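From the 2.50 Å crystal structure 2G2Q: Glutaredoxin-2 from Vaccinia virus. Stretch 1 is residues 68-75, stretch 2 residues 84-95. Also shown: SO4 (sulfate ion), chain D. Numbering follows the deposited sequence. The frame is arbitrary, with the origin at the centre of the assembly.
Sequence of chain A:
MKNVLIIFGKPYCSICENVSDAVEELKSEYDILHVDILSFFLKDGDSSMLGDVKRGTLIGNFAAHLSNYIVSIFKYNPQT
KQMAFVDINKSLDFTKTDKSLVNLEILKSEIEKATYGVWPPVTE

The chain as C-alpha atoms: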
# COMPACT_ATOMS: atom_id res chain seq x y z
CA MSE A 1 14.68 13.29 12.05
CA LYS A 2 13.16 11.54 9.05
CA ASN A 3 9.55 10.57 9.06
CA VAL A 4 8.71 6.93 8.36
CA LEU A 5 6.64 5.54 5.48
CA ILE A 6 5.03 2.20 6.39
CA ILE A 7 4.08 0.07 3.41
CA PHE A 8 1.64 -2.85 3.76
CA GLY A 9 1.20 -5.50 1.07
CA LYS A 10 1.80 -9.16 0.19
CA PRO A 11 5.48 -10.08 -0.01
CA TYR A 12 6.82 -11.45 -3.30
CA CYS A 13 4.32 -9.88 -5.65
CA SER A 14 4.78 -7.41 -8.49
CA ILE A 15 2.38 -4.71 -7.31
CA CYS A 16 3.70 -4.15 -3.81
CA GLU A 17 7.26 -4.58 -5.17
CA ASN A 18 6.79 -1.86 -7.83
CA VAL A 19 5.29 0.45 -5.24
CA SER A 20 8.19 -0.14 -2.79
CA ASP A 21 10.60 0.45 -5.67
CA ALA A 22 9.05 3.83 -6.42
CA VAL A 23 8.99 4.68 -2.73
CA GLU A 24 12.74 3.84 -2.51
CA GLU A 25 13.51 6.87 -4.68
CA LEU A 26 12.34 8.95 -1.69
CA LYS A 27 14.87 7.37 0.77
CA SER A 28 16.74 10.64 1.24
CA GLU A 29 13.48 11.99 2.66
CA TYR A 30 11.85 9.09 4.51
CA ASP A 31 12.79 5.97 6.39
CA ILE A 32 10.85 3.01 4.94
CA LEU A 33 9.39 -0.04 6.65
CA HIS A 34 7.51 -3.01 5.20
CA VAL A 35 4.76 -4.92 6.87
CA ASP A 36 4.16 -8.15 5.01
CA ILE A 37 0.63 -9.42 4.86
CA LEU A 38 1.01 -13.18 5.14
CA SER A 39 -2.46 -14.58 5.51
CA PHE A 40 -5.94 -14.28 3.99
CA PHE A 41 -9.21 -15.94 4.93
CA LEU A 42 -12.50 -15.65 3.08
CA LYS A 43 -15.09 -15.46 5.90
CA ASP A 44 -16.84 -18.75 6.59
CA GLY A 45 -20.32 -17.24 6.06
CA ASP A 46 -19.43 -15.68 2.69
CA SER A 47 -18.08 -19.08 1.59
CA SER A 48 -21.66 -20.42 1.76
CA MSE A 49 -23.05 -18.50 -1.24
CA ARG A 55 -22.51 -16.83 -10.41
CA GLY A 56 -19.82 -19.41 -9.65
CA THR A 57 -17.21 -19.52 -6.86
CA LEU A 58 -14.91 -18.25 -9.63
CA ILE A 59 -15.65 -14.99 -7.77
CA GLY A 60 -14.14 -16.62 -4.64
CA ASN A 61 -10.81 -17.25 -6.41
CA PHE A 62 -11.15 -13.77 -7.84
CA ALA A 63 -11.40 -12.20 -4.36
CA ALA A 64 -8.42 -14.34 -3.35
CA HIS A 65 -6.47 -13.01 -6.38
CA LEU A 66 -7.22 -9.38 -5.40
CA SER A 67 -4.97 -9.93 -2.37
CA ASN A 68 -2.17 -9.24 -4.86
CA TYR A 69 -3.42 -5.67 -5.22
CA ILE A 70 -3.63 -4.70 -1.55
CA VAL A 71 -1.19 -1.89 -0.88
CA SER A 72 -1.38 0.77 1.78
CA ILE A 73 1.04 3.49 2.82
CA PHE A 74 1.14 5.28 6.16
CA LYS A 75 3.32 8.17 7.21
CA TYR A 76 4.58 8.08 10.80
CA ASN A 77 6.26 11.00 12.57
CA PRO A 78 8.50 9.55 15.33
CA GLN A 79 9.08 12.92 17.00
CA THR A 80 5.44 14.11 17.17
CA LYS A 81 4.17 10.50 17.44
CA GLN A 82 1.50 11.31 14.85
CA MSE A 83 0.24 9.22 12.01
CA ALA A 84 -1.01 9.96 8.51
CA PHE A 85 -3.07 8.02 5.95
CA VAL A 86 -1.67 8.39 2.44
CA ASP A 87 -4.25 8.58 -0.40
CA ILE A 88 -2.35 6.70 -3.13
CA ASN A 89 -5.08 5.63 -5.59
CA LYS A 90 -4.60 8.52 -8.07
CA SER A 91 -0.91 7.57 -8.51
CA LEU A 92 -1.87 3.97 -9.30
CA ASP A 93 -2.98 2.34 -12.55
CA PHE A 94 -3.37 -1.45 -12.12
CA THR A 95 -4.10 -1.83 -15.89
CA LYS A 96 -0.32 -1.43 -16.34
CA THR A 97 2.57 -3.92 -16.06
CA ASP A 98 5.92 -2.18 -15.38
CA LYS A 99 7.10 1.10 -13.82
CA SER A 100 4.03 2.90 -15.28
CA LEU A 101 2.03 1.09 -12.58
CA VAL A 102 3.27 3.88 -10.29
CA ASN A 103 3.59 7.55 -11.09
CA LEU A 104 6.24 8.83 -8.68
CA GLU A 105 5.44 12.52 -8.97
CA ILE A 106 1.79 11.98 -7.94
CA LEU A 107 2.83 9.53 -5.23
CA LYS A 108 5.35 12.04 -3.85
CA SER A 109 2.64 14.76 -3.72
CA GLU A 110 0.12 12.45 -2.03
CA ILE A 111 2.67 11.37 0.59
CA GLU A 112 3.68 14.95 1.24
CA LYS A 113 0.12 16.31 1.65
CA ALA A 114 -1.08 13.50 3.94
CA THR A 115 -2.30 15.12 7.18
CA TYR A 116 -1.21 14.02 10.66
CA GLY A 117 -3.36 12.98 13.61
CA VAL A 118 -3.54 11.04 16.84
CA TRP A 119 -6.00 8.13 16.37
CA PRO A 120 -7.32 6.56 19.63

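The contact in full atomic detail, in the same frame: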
# COMPACT_ATOMS: atom_id res chain seq x y z
N ASN A 68 -3.38 -9.70 -4.18
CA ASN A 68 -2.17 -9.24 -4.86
C ASN A 68 -2.15 -7.76 -5.11
O ASN A 68 -1.10 -7.23 -5.46
CB ASN A 68 -2.00 -9.96 -6.20
CG ASN A 68 -1.80 -11.44 -6.03
OD1 ASN A 68 -1.01 -11.86 -5.20
ND2 ASN A 68 -2.52 -12.22 -6.80
N TYR A 69 -3.29 -7.10 -4.93
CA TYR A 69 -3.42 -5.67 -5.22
C TYR A 69 -3.74 -4.85 -3.99
O TYR A 69 -4.23 -3.74 -4.12
CB TYR A 69 -4.52 -5.44 -6.29
CG TYR A 69 -4.21 -6.10 -7.58
CD1 TYR A 69 -3.47 -5.45 -8.56
CD2 TYR A 69 -4.61 -7.41 -7.82
CE1 TYR A 69 -3.15 -6.10 -9.78
CE2 TYR A 69 -4.30 -8.05 -9.01
CZ TYR A 69 -3.57 -7.40 -9.98
OH TYR A 69 -3.29 -8.06 -11.16
N ILE A 70 -3.55 -5.43 -2.81
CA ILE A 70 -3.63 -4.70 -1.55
C ILE A 70 -2.30 -3.97 -1.39
O ILE A 70 -1.23 -4.59 -1.35
CB ILE A 70 -3.74 -5.66 -0.32
CG1 ILE A 70 -4.89 -6.66 -0.45
CG2 ILE A 70 -3.80 -4.87 1.00
CD1 ILE A 70 -6.19 -6.11 -0.93
N VAL A 71 -2.36 -2.65 -1.32
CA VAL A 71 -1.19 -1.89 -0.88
C VAL A 71 -1.63 -0.62 -0.17
O VAL A 71 -2.46 0.14 -0.68
CB VAL A 71 -0.14 -1.64 -2.02
CG1 VAL A 71 -0.79 -0.96 -3.25
CG2 VAL A 71 1.10 -0.89 -1.50
N SER A 72 -1.10 -0.42 1.02
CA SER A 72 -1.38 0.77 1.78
C SER A 72 -0.11 1.38 2.33
O SER A 72 0.80 0.67 2.78
CB SER A 72 -2.35 0.44 2.93
OG SER A 72 -3.51 -0.20 2.43
N ILE A 73 -0.07 2.71 2.31
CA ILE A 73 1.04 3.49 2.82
C ILE A 73 0.60 4.44 3.95
O ILE A 73 -0.37 5.19 3.82
CB ILE A 73 1.73 4.27 1.68
CG1 ILE A 73 2.20 3.31 0.58
CG2 ILE A 73 2.90 5.09 2.22
CD1 ILE A 73 2.73 4.01 -0.68
N PHE A 74 1.32 4.37 5.06
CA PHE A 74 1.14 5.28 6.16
C PHE A 74 2.41 6.10 6.36
O PHE A 74 3.51 5.70 5.97
CB PHE A 74 0.84 4.52 7.46
CG PHE A 74 -0.43 3.74 7.42
CD1 PHE A 74 -0.46 2.45 6.89
CD2 PHE A 74 -1.59 4.29 7.90
CE1 PHE A 74 -1.64 1.74 6.83
CE2 PHE A 74 -2.77 3.57 7.87
CZ PHE A 74 -2.80 2.29 7.32
N LYS A 75 2.23 7.25 6.98
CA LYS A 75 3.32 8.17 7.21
C LYS A 75 3.34 8.37 8.72
O LYS A 75 2.37 8.85 9.30
CB LYS A 75 3.09 9.47 6.43
CG LYS A 75 4.20 10.50 6.56
CD LYS A 75 4.03 11.69 5.61
CE LYS A 75 2.89 12.63 6.03
NZ LYS A 75 2.72 13.74 5.04
N ALA A 84 -0.31 9.46 9.67
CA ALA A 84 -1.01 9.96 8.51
C ALA A 84 -1.37 8.85 7.53
O ALA A 84 -0.58 7.94 7.28
CB ALA A 84 -0.19 11.03 7.83
N PHE A 85 -2.58 8.92 6.98
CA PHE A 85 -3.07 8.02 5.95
C PHE A 85 -2.80 8.54 4.56
O PHE A 85 -3.43 9.48 4.14
CB PHE A 85 -4.58 7.93 6.06
CG PHE A 85 -5.07 6.64 6.58
CD1 PHE A 85 -5.33 5.58 5.72
CD2 PHE A 85 -5.29 6.47 7.95
CE1 PHE A 85 -5.80 4.34 6.21
CE2 PHE A 85 -5.76 5.26 8.47
CZ PHE A 85 -6.01 4.19 7.61
N VAL A 86 -1.89 7.92 3.81
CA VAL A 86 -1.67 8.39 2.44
C VAL A 86 -2.75 7.92 1.45
O VAL A 86 -3.11 6.73 1.41
CB VAL A 86 -0.25 8.02 1.94
CG1 VAL A 86 0.03 8.68 0.62
CG2 VAL A 86 0.80 8.44 2.98
N ASP A 87 -3.27 8.86 0.65
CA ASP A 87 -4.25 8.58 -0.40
C ASP A 87 -3.58 8.34 -1.77
O ASP A 87 -3.45 9.26 -2.60
CB ASP A 87 -5.30 9.68 -0.47
CG ASP A 87 -6.46 9.33 -1.39
OD1 ASP A 87 -7.41 10.14 -1.51
OD2 ASP A 87 -6.42 8.25 -2.01
N ILE A 88 -3.21 7.08 -2.01
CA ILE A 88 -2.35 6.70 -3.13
C ILE A 88 -3.03 6.30 -4.45
O ILE A 88 -2.36 6.13 -5.46
CB ILE A 88 -1.45 5.54 -2.73
CG1 ILE A 88 -2.32 4.30 -2.43
CG2 ILE A 88 -0.57 5.95 -1.57
CD1 ILE A 88 -1.54 3.07 -2.08
N ASN A 89 -4.36 6.15 -4.43
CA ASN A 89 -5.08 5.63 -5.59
C ASN A 89 -4.80 6.35 -6.91
O ASN A 89 -4.57 5.69 -7.93
CB ASN A 89 -6.58 5.59 -5.31
CG ASN A 89 -6.95 4.55 -4.27
OD1 ASN A 89 -6.36 4.50 -3.18
ND2 ASN A 89 -7.93 3.72 -4.59
N LYS A 90 -4.81 7.69 -6.87
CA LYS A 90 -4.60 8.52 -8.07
C LYS A 90 -3.23 8.34 -8.74
O LYS A 90 -3.07 8.64 -9.92
CB LYS A 90 -4.84 10.00 -7.75
CG LYS A 90 -6.30 10.44 -7.71
CD LYS A 90 -6.41 11.82 -7.06
CE LYS A 90 -7.82 12.15 -6.56
NZ LYS A 90 -8.69 12.66 -7.67
N SER A 91 -2.24 7.86 -7.98
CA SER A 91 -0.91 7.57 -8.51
C SER A 91 -0.81 6.15 -9.07
O SER A 91 0.21 5.78 -9.65
CB SER A 91 0.14 7.77 -7.42
OG SER A 91 0.05 6.75 -6.45
N LEU A 92 -1.87 5.36 -8.89
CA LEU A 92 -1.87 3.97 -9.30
C LEU A 92 -2.71 3.71 -10.55
O LEU A 92 -3.79 4.28 -10.71
CB LEU A 92 -2.38 3.07 -8.17
CG LEU A 92 -1.36 2.41 -7.24
CD1 LEU A 92 -0.02 3.14 -7.18
CD2 LEU A 92 -1.96 2.26 -5.84
N ASP A 93 -2.20 2.86 -11.43
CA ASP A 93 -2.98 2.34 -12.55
C ASP A 93 -2.71 0.84 -12.72
O ASP A 93 -1.77 0.44 -13.42
CB ASP A 93 -2.66 3.09 -13.84
CG ASP A 93 -3.47 2.58 -15.04
OD1 ASP A 93 -4.19 1.56 -14.90
OD2 ASP A 93 -3.39 3.20 -16.12
N PHE A 94 -3.55 0.01 -12.09
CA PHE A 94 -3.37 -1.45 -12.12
C PHE A 94 -3.57 -2.12 -13.51
O PHE A 94 -3.34 -3.34 -13.66
CB PHE A 94 -4.29 -2.12 -11.10
CG PHE A 94 -3.97 -1.80 -9.66
CD1 PHE A 94 -2.67 -1.46 -9.25
CD2 PHE A 94 -4.97 -1.91 -8.68
CE1 PHE A 94 -2.38 -1.20 -7.92
CE2 PHE A 94 -4.70 -1.65 -7.34
CZ PHE A 94 -3.39 -1.30 -6.95
N THR A 95 -4.01 -1.34 -14.50
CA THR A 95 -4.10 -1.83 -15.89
C THR A 95 -2.72 -1.90 -16.54
O THR A 95 -2.61 -2.33 -17.68
CB THR A 95 -5.05 -0.99 -16.79
OG1 THR A 95 -4.49 0.32 -17.01
CG2 THR A 95 -6.45 -0.86 -16.17
S SO4 D . 6.22 15.03 5.82
O1 SO4 D . 5.26 14.95 6.91
O2 SO4 D . 5.67 14.40 4.62
O3 SO4 D . 6.48 16.44 5.55
O4 SO4 D . 7.47 14.36 6.20
O HOH W 1 -2.42 4.07 1.68

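The two stretches meet as neighbouring antiparallel strands over a short length and then separate. Phe-74 lies opposite Phe-85 as a non-hydrogen-bonded pair, with CA atoms 5.0 Å apart, and Lys-75 lies opposite Ala-84 as a hydrogen-bonded pair, with CA atoms 4.9 Å apart. In the latter pair both backbone bonds are made: Lys-75 N donates to Ala-84 O at 2.9 Å, and Ala-84 N donates to Lys-75 O at 2.8 Å. Ala-84 O also receives a CA-H...O contact from Phe-74 CA at 3.4 Å. The ladder continues with Val-86 N donating to Ile-73 O at 3.1 Å. Here the reciprocal bond is replaced by water 1, which accepts from Ile-73 N at 2.8 Å and donates to Val-86 O at 2.8 Å. The water thus bridges the strands just where they begin to part, and by Tyr-69 and Phe-94 the CA atoms are 8.1 Å apart.

From the end of the ladder onward, side chains increasingly fill the gap. Stretch 2 turns through a 3-10 segment, braced by Ser-91, whose N and OG both donate to Ile-88 O, at 3.1 and 2.7 Å. Branched aliphatic residues fill the space between the stretches: Ile-73 CG2 meets Val-86 CG2 at 4.0 Å, while its CD1, extended by a t chi2, reaches Ile-88 CG2 at 3.9 Å. Val-71 CG1 lies 4.3 Å from both Ile-88 CD1 and Leu-92 CD2. Such side chains suit the space between the stretches, where Ile-73, Val-86 and Ile-88 are buried, because they pack without leaving polar groups unsatisfied. Altogether 622 Å² is buried between the stretches, counting both sides.

Phe-74 and Phe-85 project from the same face of the sheet. The edge of Phe-74 points at the face of Phe-85: Phe-74 CE2 is 3.3 Å from Phe-85 CZ, with centroids 4.6 Å apart and planes at 66°. A second edge-to-face pair lies where the backbones are far apart: Tyr-69 directs its edge toward the face of Phe-94, where Tyr-69 CD1 is 3.8 Å from Phe-94 CG and the planes are at 55°. Large rings suit this place because they reach across the gap.

On the other face, Lys-75 CB packs against Ala-84 CB at 3.9 Å. The small alanine fits this buried site, and the aliphatic part of the lysine covers it. The rest of the lysine leads away, carrying NZ to a sulfate ion, probably from the crystallisation liquor, where it donates to O2 at 3.1 Å.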